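Local coordinates for protein GH26A (Muricauda sp. MAR_2010_75, PDB 6Q75) that is a family 26 glycoside hydrolase that probably cleaves beta-linked polysaccharides such as mannans, at residues 176-189 with 218-232. Residues are numbered along the deposited sequence; the frame is centred on the assembly and turned at random.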
loop_
_atom_site.group_PDB
_atom_site.type_symbol
_atom_site.label_atom_id
_atom_site.label_comp_id
_atom_site.label_asym_id
_atom_site.label_seq_id
_atom_site.Cartn_x
_atom_site.Cartn_y
_atom_site.Cartn_z
ATOM N N HIS A 176 2.969 -6.443 0.349
ATOM C CA HIS A 176 3.637 -5.477 1.208
ATOM C C HIS A 176 4.459 -6.176 2.299
ATOM O O HIS A 176 4.295 -7.368 2.581
ATOM C CB HIS A 176 2.598 -4.558 1.853
ATOM C CG HIS A 176 1.620 -5.318 2.691
ATOM N ND1 HIS A 176 0.754 -6.242 2.155
ATOM C CD2 HIS A 176 1.430 -5.354 4.029
ATOM C CE1 HIS A 176 0.040 -6.791 3.124
ATOM N NE2 HIS A 176 0.426 -6.258 4.273
ATOM N N GLU A 177 5.372 -5.416 2.909
ATOM C CA GLU A 177 6.244 -5.939 3.984
ATOM C C GLU A 177 7.024 -7.176 3.512
ATOM O O GLU A 177 7.304 -8.107 4.274
ATOM C CB GLU A 177 5.430 -6.224 5.256
ATOM C CG GLU A 177 4.875 -4.905 5.861
ATOM C CD GLU A 177 4.038 -5.073 7.143
ATOM O OE1 GLU A 177 3.900 -6.205 7.676
ATOM O OE2 GLU A 177 3.543 -4.039 7.648
ATOM N N MET A 178 7.447 -7.143 2.251
ATOM C CA MET A 178 8.063 -8.314 1.634
ATOM C C MET A 178 9.465 -8.584 2.156
ATOM O O MET A 178 9.986 -9.685 1.929
ATOM C CB MET A 178 8.093 -8.126 0.115
ATOM C CG MET A 178 9.155 -7.130 -0.385
ATOM S SD MET A 178 8.844 -5.389 0.030
ATOM C CE MET A 178 7.467 -4.955 -1.005
ATOM N N ASN A 179 10.082 -7.616 2.853
ATOM C CA ASN A 179 11.380 -7.868 3.464
ATOM C C ASN A 179 11.241 -8.531 4.824
ATOM O O ASN A 179 12.251 -8.946 5.404
ATOM C CB ASN A 179 12.202 -6.566 3.572
ATOM C CG ASN A 179 11.484 -5.469 4.349
ATOM O OD1 ASN A 179 10.264 -5.352 4.297
ATOM N ND2 ASN A 179 12.255 -4.655 5.090
ATOM N N GLY A 180 10.011 -8.677 5.320
ATOM C CA GLY A 180 9.800 -9.362 6.578
ATOM C C GLY A 180 9.734 -10.861 6.392
ATOM O O GLY A 180 9.561 -11.378 5.277
ATOM N N VAL A 181 9.857 -11.582 7.516
ATOM C CA VAL A 181 9.812 -13.038 7.484
ATOM C C VAL A 181 8.414 -13.598 7.731
ATOM O O VAL A 181 8.223 -14.820 7.640
ATOM C CB VAL A 181 10.794 -13.666 8.499
ATOM C CG1 VAL A 181 12.222 -13.204 8.202
ATOM C CG2 VAL A 181 10.396 -13.296 9.963
ATOM N N TRP A 182 7.412 -12.754 7.964
ATOM C CA TRP A 182 6.148 -13.270 8.475
ATOM C C TRP A 182 5.144 -13.678 7.399
ATOM O O TRP A 182 4.400 -14.643 7.611
ATOM C CB TRP A 182 5.494 -12.246 9.405
ATOM C CG TRP A 182 5.588 -10.801 8.992
ATOM C CD1 TRP A 182 4.653 -10.088 8.286
ATOM C CD2 TRP A 182 6.651 -9.885 9.294
ATOM N NE1 TRP A 182 5.070 -8.776 8.142
ATOM C CE2 TRP A 182 6.295 -8.632 8.742
ATOM C CE3 TRP A 182 7.877 -10.007 9.956
ATOM C CZ2 TRP A 182 7.122 -7.503 8.837
ATOM C CZ3 TRP A 182 8.697 -8.880 10.075
ATOM C CH2 TRP A 182 8.318 -7.646 9.506
ATOM N N PHE A 183 5.099 -12.991 6.266
ATOM C CA PHE A 183 4.164 -13.367 5.206
ATOM C C PHE A 183 4.770 -14.436 4.305
ATOM O O PHE A 183 5.989 -14.543 4.171
ATOM C CB PHE A 183 3.799 -12.137 4.364
ATOM C CG PHE A 183 2.948 -11.116 5.085
ATOM C CD1 PHE A 183 1.822 -11.497 5.796
ATOM C CD2 PHE A 183 3.278 -9.764 5.039
ATOM C CE1 PHE A 183 1.032 -10.548 6.437
ATOM C CE2 PHE A 183 2.514 -8.822 5.698
ATOM C CZ PHE A 183 1.384 -9.203 6.386
ATOM N N TRP A 184 3.899 -15.210 3.630
ATOM C CA TRP A 184 4.427 -16.276 2.786
ATOM C C TRP A 184 5.271 -15.732 1.639
ATOM O O TRP A 184 6.161 -16.428 1.146
ATOM C CB TRP A 184 3.296 -17.164 2.244
ATOM C CG TRP A 184 2.307 -16.506 1.318
ATOM C CD1 TRP A 184 1.069 -16.042 1.641
ATOM C CD2 TRP A 184 2.448 -16.323 -0.102
ATOM N NE1 TRP A 184 0.438 -15.543 0.513
ATOM C CE2 TRP A 184 1.264 -15.714 -0.566
ATOM C CE3 TRP A 184 3.470 -16.596 -1.015
ATOM C CZ2 TRP A 184 1.074 -15.356 -1.914
ATOM C CZ3 TRP A 184 3.276 -16.251 -2.355
ATOM C CH2 TRP A 184 2.086 -15.633 -2.785
ATOM N N TRP A 185 5.007 -14.514 1.189
ATOM C CA TRP A 185 5.803 -13.905 0.131
ATOM C C TRP A 185 7.034 -13.173 0.669
ATOM O O TRP A 185 7.750 -12.522 -0.106
ATOM C CB TRP A 185 4.933 -12.941 -0.682
ATOM C CG TRP A 185 4.383 -11.801 0.130
ATOM C CD1 TRP A 185 5.015 -10.616 0.423
ATOM C CD2 TRP A 185 3.082 -11.713 0.700
ATOM N NE1 TRP A 185 4.191 -9.812 1.181
ATOM C CE2 TRP A 185 2.998 -10.456 1.364
ATOM C CE3 TRP A 185 1.990 -12.588 0.761
ATOM C CZ2 TRP A 185 1.863 -10.055 2.045
ATOM C CZ3 TRP A 185 0.856 -12.194 1.437
ATOM C CH2 TRP A 185 0.802 -10.930 2.086
ATOM N N GLY A 186 7.287 -13.260 1.974
ATOM C CA GLY A 186 8.355 -12.503 2.593
ATOM C C GLY A 186 9.692 -13.214 2.589
ATOM O O GLY A 186 9.775 -14.445 2.509
ATOM N N ASN A 187 10.746 -12.400 2.674
ATOM C CA ASN A 187 12.130 -12.873 2.723
ATOM C C ASN A 187 12.454 -13.878 1.615
ATOM O O ASN A 187 13.058 -14.918 1.856
ATOM C CB ASN A 187 12.440 -13.496 4.086
ATOM C CG ASN A 187 13.918 -13.748 4.279
ATOM O OD1 ASN A 187 14.749 -13.041 3.728
ATOM N ND2 ASN A 187 14.251 -14.766 5.060
ATOM N N LYS A 188 12.075 -13.549 0.374
ATOM C CA LYS A 188 12.405 -14.355 -0.799
ATOM C C LYS A 188 13.500 -13.613 -1.559
ATOM O O LYS A 188 13.224 -12.705 -2.340
ATOM C CB LYS A 188 11.178 -14.587 -1.650
ATOM C CG LYS A 188 10.059 -15.293 -0.893
ATOM C CD LYS A 188 10.410 -16.774 -0.601
ATOM C CE LYS A 188 9.256 -17.470 0.148
ATOM N NZ LYS A 188 9.056 -17.016 1.547
ATOM N N LYS A 189 14.749 -13.971 -1.294
ATOM C CA LYS A 189 15.855 -13.221 -1.875
ATOM C C LYS A 189 16.240 -13.735 -3.265
ATOM O O LYS A 189 15.843 -14.822 -3.698
ATOM C CB LYS A 189 17.067 -13.248 -0.932
ATOM C CG LYS A 189 16.811 -12.489 0.405
ATOM C CD LYS A 189 18.113 -12.134 1.115
ATOM C CE LYS A 189 17.892 -11.462 2.487
ATOM N NZ LYS A 189 17.535 -12.451 3.565
ATOM N N TRP A 218 5.681 0.140 -3.963
ATOM C CA TRP A 218 6.485 -0.929 -3.387
ATOM C C TRP A 218 6.624 -0.612 -1.906
ATOM O O TRP A 218 7.292 0.355 -1.553
ATOM C CB TRP A 218 7.840 -0.978 -4.093
ATOM C CG TRP A 218 8.821 -2.030 -3.608
ATOM C CD1 TRP A 218 8.952 -3.328 -4.062
ATOM C CD2 TRP A 218 9.848 -1.841 -2.639
ATOM N NE1 TRP A 218 9.996 -3.952 -3.416
ATOM C CE2 TRP A 218 10.557 -3.063 -2.532
ATOM C CE3 TRP A 218 10.237 -0.756 -1.834
ATOM C CZ2 TRP A 218 11.622 -3.230 -1.655
ATOM C CZ3 TRP A 218 11.303 -0.933 -0.959
ATOM C CH2 TRP A 218 11.983 -2.149 -0.882
ATOM N N ASN A 219 5.962 -1.404 -1.046
ATOM C CA ASN A 219 5.733 -1.050 0.362
ATOM C C ASN A 219 6.437 -2.096 1.229
ATOM O O ASN A 219 5.919 -3.202 1.411
ATOM C CB ASN A 219 4.223 -1.010 0.653
ATOM C CG ASN A 219 3.858 -0.309 1.977
ATOM O OD1 ASN A 219 2.733 0.170 2.123
ATOM N ND2 ASN A 219 4.793 -0.256 2.939
ATOM N N ALA A 220 7.592 -1.737 1.785
ATOM C CA ALA A 220 8.370 -2.631 2.627
ATOM C C ALA A 220 8.045 -2.399 4.101
ATOM O O ALA A 220 7.145 -1.636 4.458
ATOM C CB ALA A 220 9.862 -2.435 2.350
ATOM N N ASN A 221 8.775 -3.095 4.969
ATOM C CA ASN A 221 8.743 -2.869 6.415
ATOM C C ASN A 221 10.045 -2.227 6.870
ATOM O O ASN A 221 11.105 -2.494 6.319
ATOM C CB ASN A 221 8.561 -4.196 7.165
ATOM C CG ASN A 221 7.912 -4.009 8.539
ATOM O OD1 ASN A 221 6.692 -4.012 8.644
ATOM N ND2 ASN A 221 8.726 -3.833 9.578
ATOM N N GLY A 222 9.985 -1.382 7.908
ATOM C CA GLY A 222 11.221 -0.961 8.525
ATOM C C GLY A 222 12.090 -2.152 8.909
ATOM O O GLY A 222 11.606 -3.125 9.503
ATOM N N PRO A 223 13.379 -2.119 8.564
ATOM C CA PRO A 223 14.242 -3.279 8.838
ATOM C C PRO A 223 14.492 -3.481 10.326
ATOM O O PRO A 223 14.536 -2.526 11.102
ATOM C CB PRO A 223 15.548 -2.941 8.115
ATOM C CG PRO A 223 15.156 -1.866 7.076
ATOM C CD PRO A 223 14.071 -1.082 7.772
ATOM N N ARG A 224 14.691 -4.743 10.715
ATOM C CA ARG A 224 15.021 -5.040 12.107
ATOM C C ARG A 224 15.612 -6.437 12.188
ATOM O O ARG A 224 15.276 -7.299 11.382
ATOM C CB ARG A 224 13.785 -4.952 13.011
ATOM C CG ARG A 224 12.733 -5.993 12.679
ATOM C CD ARG A 224 11.373 -5.426 12.840
ATOM N NE ARG A 224 10.327 -6.439 12.933
ATOM C CZ ARG A 224 9.040 -6.134 12.934
ATOM N NH1 ARG A 224 8.685 -4.860 12.835
ATOM N NH2 ARG A 224 8.116 -7.080 13.024
ATOM N N ASP A 225 16.443 -6.692 13.195
ATOM C CA ASP A 225 17.010 -8.025 13.333
ATOM C C ASP A 225 16.582 -8.596 14.667
ATOM O O ASP A 225 17.404 -8.829 15.529
ATOM C CB ASP A 225 18.521 -8.031 13.186
ATOM C CG ASP A 225 19.074 -9.444 13.018
ATOM O OD1 ASP A 225 18.293 -10.431 13.081
ATOM O OD2 ASP A 225 20.293 -9.590 12.839
ATOM N N ILE A 226 15.292 -8.829 14.811
ATOM C CA ILE A 226 14.725 -9.419 16.020
ATOM C C ILE A 226 14.526 -10.907 15.762
ATOM O O ILE A 226 13.929 -11.265 14.738
ATOM C CB ILE A 226 13.391 -8.745 16.382
ATOM C CG1 ILE A 226 13.602 -7.253 16.689
ATOM C CG2 ILE A 226 12.702 -9.462 17.546
ATOM C CD1 ILE A 226 12.355 -6.430 16.428
ATOM N N PRO A 227 14.999 -11.794 16.640
ATOM C CA PRO A 227 14.793 -13.242 16.438
ATOM C C PRO A 227 13.330 -13.591 16.179
ATOM O O PRO A 227 12.419 -13.096 16.843
ATOM C CB PRO A 227 15.293 -13.857 17.750
ATOM C CG PRO A 227 16.325 -12.861 18.246
ATOM C CD PRO A 227 15.789 -11.503 17.849
ATOM N N GLY A 228 13.107 -14.416 15.160
ATOM C CA GLY A 228 11.769 -14.809 14.759
ATOM C C GLY A 228 10.934 -13.726 14.120
ATOM O O GLY A 228 9.769 -13.984 13.777
ATOM N N ASP A 229 11.492 -12.524 13.919
ATOM C CA ASP A 229 10.693 -11.379 13.518
ATOM C C ASP A 229 11.522 -10.396 12.695
ATOM O O ASP A 229 11.302 -9.184 12.780
ATOM C CB ASP A 229 10.110 -10.702 14.785
ATOM C CG ASP A 229 8.930 -9.779 14.502
ATOM O OD1 ASP A 229 8.276 -9.906 13.450
ATOM O OD2 ASP A 229 8.632 -8.931 15.384
ATOM N N GLN A 230 12.454 -10.900 11.872
ATOM C CA GLN A 230 13.361 -10.036 11.127
ATOM C C GLN A 230 12.695 -9.410 9.904
ATOM O O GLN A 230 11.767 -9.965 9.287
ATOM C CB GLN A 230 14.607 -10.812 10.672
ATOM C CG GLN A 230 15.378 -11.509 11.798
ATOM C CD GLN A 230 14.924 -12.959 12.034
ATOM O OE1 GLN A 230 13.806 -13.360 11.676
ATOM N NE2 GLN A 230 15.799 -13.744 12.635
ATOM N N ALA A 231 13.212 -8.247 9.539
ATOM C CA ALA A 231 12.918 -7.626 8.256
ATOM C C ALA A 231 14.235 -7.127 7.687
ATOM O O ALA A 231 14.968 -6.366 8.341
ATOM C CB ALA A 231 11.889 -6.497 8.376
ATOM N N TYR A 232 14.534 -7.559 6.464
ATOM C CA TYR A 232 15.872 -7.414 5.926
ATOM C C TYR A 232 15.986 -6.131 5.105
ATOM O O TYR A 232 15.049 -5.333 5.013
ATOM C CB TYR A 232 16.227 -8.689 5.146
ATOM C CG TYR A 232 16.350 -9.860 6.113
ATOM C CD1 TYR A 232 17.400 -9.910 7.020
ATOM C CD2 TYR A 232 15.399 -10.867 6.158
ATOM C CE1 TYR A 232 17.517 -10.955 7.931
ATOM C CE2 TYR A 232 15.509 -11.918 7.060
ATOM C CZ TYR A 232 16.575 -11.952 7.942
ATOM O OH TYR A 232 16.704 -12.983 8.851
#
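Asn179 turns its CG between its own backbone N and carbonyl carbon (chi1 57°), which carries the amide across to the backbone of 218-232. Met178 starts the same way (chi1 75°) and then bends twice, setting its CE over one face of Trp218, 3.8 Å from the centroid of the five-membered ring, with SD oblique to that ring: a CH-pi and Met-aromatic contact beside Phe194 of helix 194-208. The Asn179 amide makes three nearly straight bonds. Asn179 OD1 accepts from Asn221 N at 2.8 Å, while Asn179 ND2 gives one hydrogen to Asn221 O at 2.7 Å and the other to Tyr232 O at 2.9 Å, both acceptors lying in the amide plane, which fixes its rotation. An alanine here would strip Asn221 N and O and Tyr232 O of these partners and would probably let the two ends of the 222-231 excursion shift apart. Asn179 O adds a bond from Tyr232 N, and Gly180 bridges to Ala231. Farther out, CH2 of Trp182 lies over one face of the Arg224 guanidinium, the planes 30° apart, and Arg224 grips Asp229 side-on, NE on the backbone O and NH2 in a salt bridge to OD1. Lys189 NZ sits over the Tyr232 ring, 4.0 Å from its centroid. At the inner end, Glu177 N binds Asn219 O at 2.7 Å, and Trp182 NE1 holds Glu177 OE1 at 2.9 Å. Glu177 OE1 and His176 NE2 also hydrogen-bond a Tris molecule, probably from the crystallisation liquor, at the C-terminal mouth of the (beta/alpha)8 barrel. The buried amide of Asn179 thus ties the loop after strand 170-173 to the end of strand 214-221 and to the loop that follows it, and the indole probably steadies a carboxylate facing the presumed sugar-binding cleft.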